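Local coordinates for protein polyketide synthase (Lyngbya majuscula 19L, PDB 3QIT) that forms the terminal alkene of curacin A as a decarboxylating thioesterase, probably by thioester hydrolysis followed by sulfate elimination and loss of carbon dioxide, at residues P27-I32 with P96-G101; L108-A113 with L123-L128; I16-W21 with R55-D60; P233-Y238 with K261-S266; Q38-Q43 with E179-I184. All blocks are in the same frame, centred on the assembly; numbering follows the deposited sequence. Where two conformers were deposited one is given.

Overall arrangement
Starting from the N terminus, 16-21 opens first and interaction 3 closes its loop at 55-60, pairing antiparallel strands of the main sheet. Strand 28-32 begins inside that loop and meets 96-101 beyond it, so interactions 1 and 3 cross. The turn 38-43 also starts within both loops but finds its partner only at 179-184; interaction 5 crosses interactions 1 and 3 and closes a much longer loop. Nested inside it is interaction 2, where helix 104-115 packs back on strand 120-126. Interaction 4 comes last, in series with the others, and adds the final strand. Interactions 1, 3 and 4 knit the sheet, interaction 2 seats a helix on it, and interaction 5 ties 38-43 to helix 179-188.

Interaction 1: residues P27-I32 with P96-G101; sequences PVVLCI and PLLLVG
Strands 28-32 and 97-101 run parallel in the middle of the alpha/beta hydrolase sheet, inclined to each other by 18°. Leu97 comes first: its CG occupies the crowded position between backbone N and carbonyl carbon (chi1 49°), and the side chain lies alongside Val28, CD2 meeting Val28 CG1 at 4.0 Å. Leu98 then bonds through both its backbone N and its O. The N gives the longest bond of the ladder, 3.2 Å to Val28 O, while the O takes Leu30 N at 2.8 Å, nearly along the C=O axis. Its side chain crosses that of Val29 obliquely, CD1 meeting Val29 CG2.

Leu99 points to the face that also bears Leu30 and Ile32. With CG anti to the backbone N (chi1 180°), it brings CD1 back to 3.8 Å from Leu30 CG, the two side chains lying side by side, and CD1 also reaches Ile32 CG1. Val100, on the face of Val29 and Cys31, donates its N to Leu30 O and accepts Ile32 N on its own O; its CG2 touches Val29 CG1 at 3.7 Å. Gly101 closes the run with a CA-H...O contact, CA to Ile32 O at 3.4 Å, and begins a GxSxG sequence consistent with a nucleophile elbow.

Strands 55-59 and 120-126 flank the pair, Ala109 and Ile112 of helix 104-115 pack on Leu99, and Trp42 covers Cys31 and Val100 on the other face.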
# COMPACT_ATOMS: atom_id res chain seq x y z
N PRO B 27 -24.06 -1.78 -23.95
CA PRO B 27 -23.49 -0.75 -23.06
C PRO B 27 -23.22 -1.31 -21.68
O PRO B 27 -24.00 -2.12 -21.18
CB PRO B 27 -24.60 0.31 -22.98
CG PRO B 27 -25.46 0.09 -24.16
CD PRO B 27 -25.30 -1.33 -24.61
N VAL B 28 -22.13 -0.84 -21.07
CA VAL B 28 -21.63 -1.46 -19.83
C VAL B 28 -22.22 -0.83 -18.57
O VAL B 28 -22.29 0.39 -18.44
CB VAL B 28 -20.09 -1.39 -19.79
CG1 VAL B 28 -19.56 -1.82 -18.37
CG2 VAL B 28 -19.48 -2.26 -20.90
N VAL B 29 -22.59 -1.69 -17.63
CA VAL B 29 -22.81 -1.29 -16.24
C VAL B 29 -21.70 -1.94 -15.43
O VAL B 29 -21.63 -3.16 -15.35
CB VAL B 29 -24.18 -1.73 -15.70
CG1 VAL B 29 -24.41 -1.26 -14.24
CG2 VAL B 29 -25.32 -1.16 -16.58
N LEU B 30 -20.84 -1.11 -14.86
CA LEU B 30 -19.72 -1.61 -14.06
C LEU B 30 -20.11 -1.52 -12.57
O LEU B 30 -20.39 -0.43 -12.08
CB LEU B 30 -18.46 -0.80 -14.38
CG LEU B 30 -17.20 -1.09 -13.52
CD1 LEU B 30 -16.78 -2.54 -13.70
CD2 LEU B 30 -16.09 -0.17 -13.99
N CYS B 31 -20.09 -2.65 -11.87
CA CYS B 31 -20.57 -2.75 -10.48
C CYS B 31 -19.39 -3.16 -9.57
O CYS B 31 -18.71 -4.15 -9.85
CB CYS B 31 -21.63 -3.84 -10.33
SG CYS B 31 -23.08 -3.56 -11.40
N ILE B 32 -19.21 -2.42 -8.48
CA ILE B 32 -18.11 -2.67 -7.53
C ILE B 32 -18.71 -3.12 -6.19
O ILE B 32 -19.43 -2.33 -5.51
CB ILE B 32 -17.22 -1.39 -7.33
CG1 ILE B 32 -16.81 -0.76 -8.68
CG2 ILE B 32 -15.98 -1.72 -6.46
CD1 ILE B 32 -15.98 -1.67 -9.58
N PRO B 96 -18.53 6.25 -22.33
CA PRO B 96 -18.94 6.49 -20.94
C PRO B 96 -19.93 5.44 -20.44
O PRO B 96 -20.89 5.09 -21.14
CB PRO B 96 -19.60 7.87 -20.99
CG PRO B 96 -18.90 8.57 -22.15
CD PRO B 96 -18.67 7.45 -23.17
N LEU B 97 -19.67 4.92 -19.23
CA LEU B 97 -20.43 3.77 -18.74
C LEU B 97 -21.17 4.13 -17.44
O LEU B 97 -20.95 5.20 -16.86
CB LEU B 97 -19.51 2.55 -18.53
CG LEU B 97 -18.18 2.70 -17.76
CD1 LEU B 97 -18.40 2.94 -16.26
CD2 LEU B 97 -17.34 1.48 -17.96
N LEU B 98 -22.03 3.22 -17.01
CA LEU B 98 -22.75 3.39 -15.75
C LEU B 98 -21.92 2.72 -14.68
O LEU B 98 -21.57 1.56 -14.84
CB LEU B 98 -24.14 2.75 -15.87
CG LEU B 98 -25.08 3.39 -16.89
CD1 LEU B 98 -26.32 2.53 -17.12
CD2 LEU B 98 -25.47 4.83 -16.49
N LEU B 99 -21.55 3.46 -13.64
CA LEU B 99 -20.71 2.93 -12.57
C LEU B 99 -21.53 2.85 -11.29
O LEU B 99 -22.07 3.85 -10.84
CB LEU B 99 -19.49 3.85 -12.34
CG LEU B 99 -18.51 3.42 -11.24
CD1 LEU B 99 -17.95 2.02 -11.46
CD2 LEU B 99 -17.38 4.46 -11.19
N VAL B 100 -21.60 1.66 -10.70
CA VAL B 100 -22.44 1.40 -9.54
C VAL B 100 -21.53 0.81 -8.47
O VAL B 100 -20.70 -0.06 -8.77
CB VAL B 100 -23.53 0.38 -9.86
CG1 VAL B 100 -24.49 0.24 -8.65
CG2 VAL B 100 -24.30 0.80 -11.12
N GLY B 101 -21.66 1.26 -7.22
CA GLY B 101 -20.82 0.70 -6.14
C GLY B 101 -21.66 0.55 -4.91
O GLY B 101 -22.57 1.34 -4.71

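Interaction 2: residues L108-A113 with L123-L128; sequences LATAIA and LILVEL
Two leucines on alternate positions of strand 120-126 meet the side of helix 104-115 that carries two alanines and a threonine. Leu123 stands with CG anti to the backbone N (chi1 -179°), which drives its forked end between Ala109 and Ala113, one helical turn apart. CD2 rests 3.7 Å from Ala113 CB, and CD1 sits 3.9 Å from Ala109 CB while also brushing the Ala109 carbonyl oxygen. The small alanine methyls probably help the helix axis come within 9.0 Å of the strand axis.

Leu125 lies across Thr110 at about a right angle, with its fork straddling the threonine methyl. Here the packing is tight: Thr110 CG2 is 3.5 Å from Leu125 CD1 and 3.6 Å from Leu125 CD2. Leu128, just past the strand, adds CD1 to the same methyl at 3.7 Å. Thr110 can offer a purely carbon face because its OG1 is turned into the crowded position between N and carbonyl carbon (chi1 65°), where Met107 O and Tyr223 OH bond it.

The two elements run almost antiparallel: helix 104-115 is the crossover that returns the chain from strand 97-102 to the start of strand 120-126. Glu127 takes no part; it turns off to His269 ND1, consistent with the acid of a Ser-His-Glu triad. No hydrogen bond joins the two segments, so this contact holds by shape and by burial of methyl groups, with Ala113 N and Ala109 O paired inside the helix.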
# COMPACT_ATOMS: atom_id res chain seq x y z
N LEU B 108 -15.02 3.36 -3.41
CA LEU B 108 -14.08 3.17 -4.53
C LEU B 108 -14.60 3.79 -5.83
O LEU B 108 -13.82 4.38 -6.60
CB LEU B 108 -13.71 1.70 -4.74
CG LEU B 108 -12.88 1.12 -3.58
CD1 LEU B 108 -12.95 -0.43 -3.62
CD2 LEU B 108 -11.44 1.60 -3.63
N ALA B 109 -15.90 3.65 -6.05
CA ALA B 109 -16.54 4.23 -7.22
C ALA B 109 -16.40 5.74 -7.21
O ALA B 109 -16.13 6.33 -8.25
CB ALA B 109 -18.00 3.82 -7.28
N THR B 110 -16.57 6.38 -6.05
CA THR B 110 -16.42 7.85 -5.99
C THR B 110 -14.99 8.27 -6.35
O THR B 110 -14.77 9.29 -7.01
CB THR B 110 -16.81 8.51 -4.63
OG1 THR B 110 -15.94 8.09 -3.58
CG2 THR B 110 -18.25 8.20 -4.26
N ALA B 111 -14.02 7.51 -5.89
CA ALA B 111 -12.64 7.86 -6.16
C ALA B 111 -12.33 7.71 -7.63
O ALA B 111 -11.75 8.61 -8.25
CB ALA B 111 -11.71 7.04 -5.29
N ILE B 112 -12.78 6.62 -8.24
CA ILE B 112 -12.48 6.44 -9.67
C ILE B 112 -13.22 7.47 -10.55
O ILE B 112 -12.65 7.96 -11.51
CB ILE B 112 -12.62 4.98 -10.14
CG1 ILE B 112 -11.80 4.74 -11.42
CG2 ILE B 112 -14.04 4.62 -10.41
CD1 ILE B 112 -10.29 4.66 -11.21
N ALA B 113 -14.44 7.83 -10.16
CA ALA B 113 -15.22 8.86 -10.86
C ALA B 113 -14.57 10.23 -10.73
O ALA B 113 -14.68 11.05 -11.62
CB ALA B 113 -16.68 8.90 -10.36
N LEU B 123 -22.97 8.01 -12.05
CA LEU B 123 -22.38 7.39 -10.88
C LEU B 123 -23.49 7.07 -9.91
O LEU B 123 -24.21 7.97 -9.46
CB LEU B 123 -21.40 8.38 -10.23
CG LEU B 123 -20.64 7.94 -9.00
CD1 LEU B 123 -19.68 6.74 -9.29
CD2 LEU B 123 -19.85 9.15 -8.40
N ILE B 124 -23.64 5.79 -9.58
CA ILE B 124 -24.74 5.32 -8.72
C ILE B 124 -24.10 4.79 -7.44
O ILE B 124 -23.39 3.76 -7.47
CB ILE B 124 -25.60 4.24 -9.41
CG1 ILE B 124 -26.23 4.86 -10.67
CG2 ILE B 124 -26.71 3.75 -8.46
CD1 ILE B 124 -26.55 3.90 -11.75
N LEU B 125 -24.32 5.50 -6.33
CA LEU B 125 -23.64 5.22 -5.07
C LEU B 125 -24.62 4.61 -4.09
O LEU B 125 -25.49 5.29 -3.58
CB LEU B 125 -23.02 6.52 -4.51
CG LEU B 125 -22.06 7.17 -5.51
CD1 LEU B 125 -21.61 8.53 -4.97
CD2 LEU B 125 -20.86 6.25 -5.78
N VAL B 126 -24.50 3.29 -3.89
CA VAL B 126 -25.47 2.59 -3.04
C VAL B 126 -24.87 2.44 -1.67
O VAL B 126 -23.82 1.81 -1.51
CB VAL B 126 -25.83 1.21 -3.61
CG1 VAL B 126 -26.93 0.54 -2.78
CG2 VAL B 126 -26.32 1.36 -5.05
N GLU B 127 -25.51 3.08 -0.69
CA GLU B 127 -25.07 3.03 0.72
C GLU B 127 -23.63 3.49 0.89
O GLU B 127 -22.75 2.77 1.40
CB GLU B 127 -25.31 1.63 1.30
CG GLU B 127 -26.81 1.38 1.55
CD GLU B 127 -27.27 1.97 2.86
OE1 GLU B 127 -26.68 1.58 3.90
OE2 GLU B 127 -28.19 2.83 2.86
N LEU B 128 -23.39 4.73 0.47
CA LEU B 128 -22.09 5.36 0.57
C LEU B 128 -21.78 5.66 2.02
O LEU B 128 -22.55 6.32 2.69
CB LEU B 128 -22.09 6.67 -0.25
CG LEU B 128 -20.76 7.42 -0.22
CD1 LEU B 128 -19.72 6.74 -1.14
CD2 LEU B 128 -20.99 8.89 -0.60

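Interaction 3: residues I16-W21 with R55-D60; sequences ICLCSW and RVVAPD
Antiparallel strands 16-21 and 55-59 form a beta ladder towards the N-terminal side of the alpha/beta hydrolase sheet. Five backbone hydrogen bonds hold it. Cys19 and Ala58 exchange one each way, but unequally: Ala58 N reaches Cys19 O in its carbonyl plane at 2.8 Å, whereas Cys19 N comes at Ala58 O from 55° above the plane, at 3.1 Å. Trp21 and Val56 make the second two-way pair, and Asp60 N to Cys17 O the last bond.

Among the apolar contacts, Trp21 turns the six-membered edge of its ring along the strand, CZ3 meeting Ala58 CB in plane at 3.9 Å. On the other face Leu18 crosses Pro59 obliquely, CD2 meeting Pro59 CB.

Arg55 bends at chi2 and lays its guanidinium flat over Ser20 CB, while NH1 bonds Gly22 O. An alanine here, lacking the guanidinium, would probably expose one side of Ser20 and loosen the ladder's end near Gly22. Asp60 OD1 takes Gly39 N-H; its OD2, salt-bridged to Arg188, lies 3.3 Å from Cys17 CB.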
# COMPACT_ATOMS: atom_id res chain seq x y z
N ILE B 16 -7.31 -10.88 -12.17
CA ILE B 16 -8.59 -10.27 -11.80
C ILE B 16 -9.70 -11.10 -12.45
O ILE B 16 -9.71 -11.24 -13.65
CB ILE B 16 -8.68 -8.84 -12.37
CG1 ILE B 16 -7.58 -7.95 -11.76
CG2 ILE B 16 -10.09 -8.23 -12.06
CD1 ILE B 16 -7.44 -6.60 -12.50
N CYS B 17 -10.65 -11.58 -11.66
CA CYS B 17 -11.82 -12.26 -12.24
C CYS B 17 -12.89 -11.22 -12.56
O CYS B 17 -13.31 -10.46 -11.67
CB CYS B 17 -12.42 -13.26 -11.24
SG CYS B 17 -13.83 -14.17 -12.01
N LEU B 18 -13.35 -11.18 -13.82
CA LEU B 18 -14.48 -10.31 -14.18
C LEU B 18 -15.74 -11.16 -14.32
O LEU B 18 -15.79 -12.01 -15.19
CB LEU B 18 -14.19 -9.63 -15.52
CG LEU B 18 -13.00 -8.68 -15.61
CD1 LEU B 18 -12.94 -8.05 -17.02
CD2 LEU B 18 -13.08 -7.61 -14.56
N CYS B 19 -16.73 -10.94 -13.46
CA CYS B 19 -18.00 -11.64 -13.62
C CYS B 19 -18.84 -10.80 -14.56
O CYS B 19 -18.85 -9.57 -14.43
CB CYS B 19 -18.75 -11.74 -12.30
SG CYS B 19 -17.86 -12.63 -11.00
N SER B 20 -19.50 -11.43 -15.51
CA SER B 20 -20.31 -10.65 -16.44
C SER B 20 -21.61 -11.35 -16.81
O SER B 20 -21.71 -12.58 -16.80
CB SER B 20 -19.52 -10.30 -17.71
OG SER B 20 -19.33 -11.45 -18.52
N TRP B 21 -22.62 -10.53 -17.13
CA TRP B 21 -23.91 -11.00 -17.60
C TRP B 21 -24.26 -10.17 -18.82
O TRP B 21 -23.95 -8.98 -18.87
CB TRP B 21 -25.00 -10.78 -16.54
CG TRP B 21 -24.79 -11.49 -15.24
CD1 TRP B 21 -25.35 -12.66 -14.84
CD2 TRP B 21 -23.96 -11.05 -14.15
NE1 TRP B 21 -24.93 -12.98 -13.57
CE2 TRP B 21 -24.09 -11.99 -13.11
CE3 TRP B 21 -23.15 -9.92 -13.95
CZ2 TRP B 21 -23.40 -11.88 -11.89
CZ3 TRP B 21 -22.46 -9.80 -12.73
CH2 TRP B 21 -22.61 -10.76 -11.72
N ARG B 55 -24.64 -4.89 -20.74
CA ARG B 55 -23.53 -5.76 -20.38
C ARG B 55 -23.12 -5.36 -18.95
O ARG B 55 -22.61 -4.27 -18.72
CB ARG B 55 -22.37 -5.55 -21.38
CG ARG B 55 -21.07 -6.29 -21.03
CD ARG B 55 -21.21 -7.79 -21.09
NE ARG B 55 -19.88 -8.39 -21.02
CZ ARG B 55 -19.63 -9.69 -21.18
NH1 ARG B 55 -20.62 -10.53 -21.41
NH2 ARG B 55 -18.39 -10.15 -21.08
N VAL B 56 -23.38 -6.25 -17.99
CA VAL B 56 -23.07 -5.93 -16.60
C VAL B 56 -21.75 -6.63 -16.25
O VAL B 56 -21.58 -7.81 -16.48
CB VAL B 56 -24.19 -6.43 -15.64
CG1 VAL B 56 -23.90 -6.02 -14.23
CG2 VAL B 56 -25.59 -5.90 -16.11
N VAL B 57 -20.81 -5.86 -15.72
CA VAL B 57 -19.49 -6.38 -15.40
C VAL B 57 -19.23 -6.07 -13.92
O VAL B 57 -19.35 -4.93 -13.48
CB VAL B 57 -18.40 -5.69 -16.26
CG1 VAL B 57 -17.01 -6.11 -15.80
CG2 VAL B 57 -18.59 -6.01 -17.74
N ALA B 58 -18.87 -7.11 -13.15
CA ALA B 58 -18.62 -6.96 -11.72
C ALA B 58 -17.31 -7.68 -11.41
O ALA B 58 -17.30 -8.90 -11.26
CB ALA B 58 -19.80 -7.56 -10.90
N PRO B 59 -16.21 -6.94 -11.28
CA PRO B 59 -14.91 -7.56 -10.92
C PRO B 59 -14.94 -8.04 -9.49
O PRO B 59 -15.58 -7.41 -8.62
CB PRO B 59 -13.91 -6.40 -11.04
CG PRO B 59 -14.74 -5.18 -10.91
CD PRO B 59 -16.08 -5.48 -11.48
N ASP B 60 -14.25 -9.15 -9.23
CA ASP B 60 -13.93 -9.51 -7.86
C ASP B 60 -12.73 -8.64 -7.45
O ASP B 60 -11.68 -8.63 -8.12
CB ASP B 60 -13.49 -10.99 -7.76
CG ASP B 60 -14.63 -11.99 -7.95
OD1 ASP B 60 -15.78 -11.77 -7.50
OD2 ASP B 60 -14.37 -13.06 -8.55

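Interaction 4: residues P233-Y238 with K261-S266; sequences PTTLVY and KRVFLS
Strands 234-238 and 261-265 run parallel, 21° apart in direction, with five backbone N-H...O bonds of 2.8 to 2.9 Å alternating from Lys261 N to Thr234 O through Leu265 N to Tyr238 O. Tyr238 and Phe264 stand side by side, their planes 30° apart but slid so that the rings barely overlap; Phe264 CD2 touches Tyr238 CB at 3.7 Å. On the opposite face Val237 CG2 meets Val263 CG1 at 3.9 Å, and Val237 CG1 meets Leu265 CD1.

Lys261 curls back through bends at chi3 and chi4, so that NZ makes a weak bond of 3.3 Å to Thr234 O and a salt bridge to Glu122, whose OE2 also bonds Thr235 OG1. Thr235 CG2 lies 4.2 Å from Val263 CG1. An alanine at Thr235, without hydroxyl and methyl, would probably leave the Glu122 carboxylate less firmly held and thin the packing on Val263.

Strand 261-265 is the outermost within this chain: from the crossover helix 247-256 Leu250 packs on Tyr238 and Gln253 OE1 hydrogen-bonds its OH, while Leu282 of helix 276-284 packs on Val237 and Val263.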
# COMPACT_ATOMS: atom_id res chain seq x y z
N PRO B 233 -22.72 13.17 -13.30
CA PRO B 233 -24.09 13.03 -12.76
C PRO B 233 -24.16 11.88 -11.77
O PRO B 233 -23.67 10.77 -12.06
CB PRO B 233 -24.92 12.72 -14.01
CG PRO B 233 -24.15 13.40 -15.14
CD PRO B 233 -22.71 13.13 -14.78
N THR B 234 -24.77 12.13 -10.62
CA THR B 234 -24.64 11.19 -9.50
C THR B 234 -25.99 10.93 -8.86
O THR B 234 -26.80 11.83 -8.79
CB THR B 234 -23.64 11.75 -8.44
OG1 THR B 234 -22.36 11.92 -9.05
CG2 THR B 234 -23.51 10.79 -7.23
N THR B 235 -26.22 9.68 -8.45
CA THR B 235 -27.39 9.31 -7.67
C THR B 235 -26.93 8.63 -6.39
O THR B 235 -26.21 7.60 -6.45
CB THR B 235 -28.27 8.33 -8.46
OG1 THR B 235 -28.68 8.96 -9.68
CG2 THR B 235 -29.52 7.93 -7.65
N LEU B 236 -27.33 9.22 -5.26
CA LEU B 236 -27.12 8.62 -3.94
C LEU B 236 -28.31 7.73 -3.59
O LEU B 236 -29.45 8.19 -3.53
CB LEU B 236 -26.92 9.71 -2.86
CG LEU B 236 -25.69 10.59 -3.02
CD1 LEU B 236 -25.81 11.91 -2.21
CD2 LEU B 236 -24.40 9.81 -2.61
N VAL B 237 -28.04 6.45 -3.36
CA VAL B 237 -29.09 5.49 -3.07
C VAL B 237 -28.97 4.99 -1.64
O VAL B 237 -27.91 4.51 -1.24
CB VAL B 237 -29.07 4.31 -4.05
CG1 VAL B 237 -30.27 3.38 -3.84
CG2 VAL B 237 -28.96 4.80 -5.49
N TYR B 238 -30.05 5.09 -0.88
CA TYR B 238 -30.03 4.62 0.52
C TYR B 238 -31.15 3.67 0.83
O TYR B 238 -32.22 3.72 0.20
CB TYR B 238 -30.16 5.79 1.49
CG TYR B 238 -29.20 6.92 1.27
CD1 TYR B 238 -27.88 6.85 1.75
CD2 TYR B 238 -29.61 8.08 0.62
CE1 TYR B 238 -26.99 7.92 1.57
CE2 TYR B 238 -28.72 9.14 0.42
CZ TYR B 238 -27.41 9.06 0.91
OH TYR B 238 -26.56 10.12 0.71
N LYS B 261 -28.65 13.44 -7.22
CA LYS B 261 -30.00 12.97 -7.00
C LYS B 261 -29.97 12.05 -5.79
O LYS B 261 -28.94 11.46 -5.50
CB LYS B 261 -30.47 12.20 -8.21
CG LYS B 261 -30.50 13.05 -9.48
CD LYS B 261 -30.69 12.16 -10.68
CE LYS B 261 -29.81 12.59 -11.83
NZ LYS B 261 -28.38 12.16 -11.67
N ARG B 262 -31.08 11.96 -5.07
CA ARG B 262 -31.12 11.13 -3.85
C ARG B 262 -32.35 10.25 -3.86
O ARG B 262 -33.45 10.71 -4.17
CB ARG B 262 -31.10 12.02 -2.60
CG ARG B 262 -29.79 12.82 -2.48
CD ARG B 262 -29.84 13.95 -1.45
NE ARG B 262 -30.79 13.71 -0.38
CZ ARG B 262 -31.92 14.41 -0.19
NH1 ARG B 262 -32.69 14.09 0.83
NH2 ARG B 262 -32.26 15.42 -0.98
N VAL B 263 -32.17 8.98 -3.51
CA VAL B 263 -33.31 8.07 -3.50
C VAL B 263 -33.27 7.10 -2.33
O VAL B 263 -32.19 6.62 -1.92
CB VAL B 263 -33.52 7.38 -4.89
CG1 VAL B 263 -32.47 6.37 -5.16
CG2 VAL B 263 -34.94 6.77 -5.01
N PHE B 264 -34.44 6.83 -1.78
CA PHE B 264 -34.56 5.84 -0.72
C PHE B 264 -35.33 4.63 -1.21
O PHE B 264 -36.48 4.74 -1.62
CB PHE B 264 -35.21 6.46 0.53
CG PHE B 264 -34.37 7.54 1.15
CD1 PHE B 264 -34.40 8.85 0.66
CD2 PHE B 264 -33.52 7.24 2.21
CE1 PHE B 264 -33.60 9.85 1.23
CE2 PHE B 264 -32.72 8.23 2.79
CZ PHE B 264 -32.76 9.54 2.30
N LEU B 265 -34.67 3.48 -1.16
CA LEU B 265 -35.27 2.23 -1.58
C LEU B 265 -35.72 1.49 -0.33
O LEU B 265 -35.25 1.76 0.77
CB LEU B 265 -34.25 1.38 -2.34
CG LEU B 265 -33.76 1.87 -3.71
CD1 LEU B 265 -32.96 0.77 -4.45
CD2 LEU B 265 -34.93 2.38 -4.56
N SER B 266 -36.64 0.55 -0.52
CA SER B 266 -37.17 -0.20 0.60
C SER B 266 -36.20 -1.32 0.96
O SER B 266 -36.11 -2.33 0.26
CB SER B 266 -38.55 -0.77 0.27
OG SER B 266 -39.03 -1.55 1.35

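Interaction 5: residues Q38-Q43 with E179-I184; sequences QGLAWQ and EEFSYI
Phe181 makes the tight part of this contact. Its CG lies anti to the backbone N (chi1 -167°), and the ring is driven tip first against the 3-10 turn 39-42, with CZ only 3.5 Å from Leu40 O. That oxygen and Ala41 O both lie at the ring edge, in its plane, so the weakly positive C-H rim probably faces them favourably. Gln43 CB comes in obliquely at 3.9 Å from Phe181 CZ. Beside it, Leu40 crosses Ile184 at about a right angle, CD2 to Ile184 CG2 at 3.6 Å.

The looser side is where Gln43 and Ile184 are partly exposed. Gln43 NE2 stays 4.5 Å from Ile184 CG2, while its OE1 bonds Trp21 NE1. No hydrogen bond joins the two segments directly.

In sequence, helix 179-188 falls between strands 120-126 and 234-239, where lids of this fold commonly arise. It rests on the loop that follows strand 28-32. Leu185 and Arg188 further along it pack on Leu40, and helix 271-274 closes in with His272 on Ala41 and Ile273 on Phe181.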
# COMPACT_ATOMS: atom_id res chain seq x y z
N GLN B 38 -18.30 -10.32 -3.40
CA GLN B 38 -17.73 -10.87 -4.64
C GLN B 38 -18.60 -10.38 -5.78
O GLN B 38 -19.72 -9.91 -5.55
CB GLN B 38 -17.76 -12.42 -4.60
CG GLN B 38 -19.14 -12.99 -4.29
CD GLN B 38 -19.16 -14.51 -4.31
OE1 GLN B 38 -18.63 -15.14 -5.23
NE2 GLN B 38 -19.76 -15.11 -3.29
N GLY B 39 -18.10 -10.48 -6.99
CA GLY B 39 -18.86 -9.96 -8.15
C GLY B 39 -20.20 -10.63 -8.33
O GLY B 39 -21.18 -9.98 -8.71
N LEU B 40 -20.26 -11.92 -8.00
CA LEU B 40 -21.51 -12.68 -8.09
C LEU B 40 -22.62 -12.12 -7.20
O LEU B 40 -23.78 -12.32 -7.51
CB LEU B 40 -21.25 -14.16 -7.80
CG LEU B 40 -22.44 -15.12 -7.72
CD1 LEU B 40 -23.18 -15.22 -9.04
CD2 LEU B 40 -22.00 -16.48 -7.26
N ALA B 41 -22.28 -11.34 -6.16
CA ALA B 41 -23.30 -10.78 -5.27
C ALA B 41 -24.23 -9.80 -6.01
O ALA B 41 -25.29 -9.46 -5.51
CB ALA B 41 -22.62 -10.07 -4.04
N TRP B 42 -23.80 -9.35 -7.19
CA TRP B 42 -24.60 -8.43 -8.01
C TRP B 42 -25.62 -9.13 -8.87
O TRP B 42 -26.35 -8.47 -9.58
CB TRP B 42 -23.68 -7.59 -8.92
CG TRP B 42 -22.93 -6.51 -8.17
CD1 TRP B 42 -21.61 -6.54 -7.81
CD2 TRP B 42 -23.48 -5.30 -7.66
NE1 TRP B 42 -21.30 -5.38 -7.13
CE2 TRP B 42 -22.43 -4.60 -7.02
CE3 TRP B 42 -24.77 -4.72 -7.69
CZ2 TRP B 42 -22.61 -3.34 -6.41
CZ3 TRP B 42 -24.95 -3.46 -7.09
CH2 TRP B 42 -23.88 -2.79 -6.45
N GLN B 43 -25.68 -10.47 -8.82
CA GLN B 43 -26.48 -11.21 -9.82
C GLN B 43 -27.95 -10.79 -9.88
O GLN B 43 -28.52 -10.70 -10.98
CB GLN B 43 -26.38 -12.71 -9.57
CG GLN B 43 -27.21 -13.52 -10.57
CD GLN B 43 -26.63 -14.89 -10.81
OE1 GLN B 43 -25.75 -15.04 -11.64
NE2 GLN B 43 -27.15 -15.88 -10.12
N GLU B 179 -32.61 -18.96 0.03
CA GLU B 179 -31.80 -20.15 0.25
C GLU B 179 -30.97 -20.42 -1.01
O GLU B 179 -29.77 -20.73 -0.90
CB GLU B 179 -32.69 -21.35 0.62
CG GLU B 179 -31.92 -22.61 1.03
CD GLU B 179 -31.29 -23.37 -0.15
OE1 GLU B 179 -31.91 -23.43 -1.24
OE2 GLU B 179 -30.18 -23.92 0.02
N GLU B 180 -31.59 -20.30 -2.18
CA GLU B 180 -30.91 -20.60 -3.44
C GLU B 180 -29.70 -19.71 -3.72
O GLU B 180 -28.65 -20.21 -4.14
CB GLU B 180 -31.88 -20.53 -4.64
CG GLU B 180 -33.05 -21.54 -4.59
CD GLU B 180 -34.32 -21.01 -3.91
OE1 GLU B 180 -34.25 -20.37 -2.84
OE2 GLU B 180 -35.43 -21.26 -4.45
N PHE B 181 -29.86 -18.40 -3.54
CA PHE B 181 -28.81 -17.44 -3.86
C PHE B 181 -27.72 -17.55 -2.80
O PHE B 181 -26.54 -17.50 -3.14
CB PHE B 181 -29.37 -16.02 -3.98
CG PHE B 181 -28.41 -15.01 -4.60
CD1 PHE B 181 -27.42 -15.42 -5.51
CD2 PHE B 181 -28.53 -13.67 -4.31
CE1 PHE B 181 -26.53 -14.48 -6.08
CE2 PHE B 181 -27.66 -12.73 -4.88
CZ PHE B 181 -26.66 -13.14 -5.75
N SER B 182 -28.11 -17.76 -1.55
CA SER B 182 -27.11 -17.95 -0.49
C SER B 182 -26.21 -19.15 -0.82
O SER B 182 -24.97 -19.12 -0.63
CB SER B 182 -27.78 -18.08 0.89
OG SER B 182 -28.34 -19.36 1.07
N TYR B 183 -26.81 -20.19 -1.34
CA TYR B 183 -26.06 -21.37 -1.74
C TYR B 183 -25.13 -21.10 -2.92
O TYR B 183 -23.97 -21.47 -2.90
CB TYR B 183 -27.01 -22.52 -2.06
CG TYR B 183 -26.25 -23.79 -2.27
CD1 TYR B 183 -25.91 -24.62 -1.19
CD2 TYR B 183 -25.78 -24.13 -3.54
CE1 TYR B 183 -25.17 -25.78 -1.38
CE2 TYR B 183 -25.04 -25.28 -3.75
CZ TYR B 183 -24.74 -26.10 -2.68
OH TYR B 183 -24.02 -27.23 -2.91
N ILE B 184 -25.64 -20.46 -3.97
CA ILE B 184 -24.85 -20.07 -5.13
C ILE B 184 -23.58 -19.24 -4.73
O ILE B 184 -22.45 -19.48 -5.23
CB ILE B 184 -25.81 -19.33 -6.12
CG1 ILE B 184 -26.67 -20.40 -6.84
CG2 ILE B 184 -25.05 -18.45 -7.10
CD1 ILE B 184 -27.92 -19.85 -7.52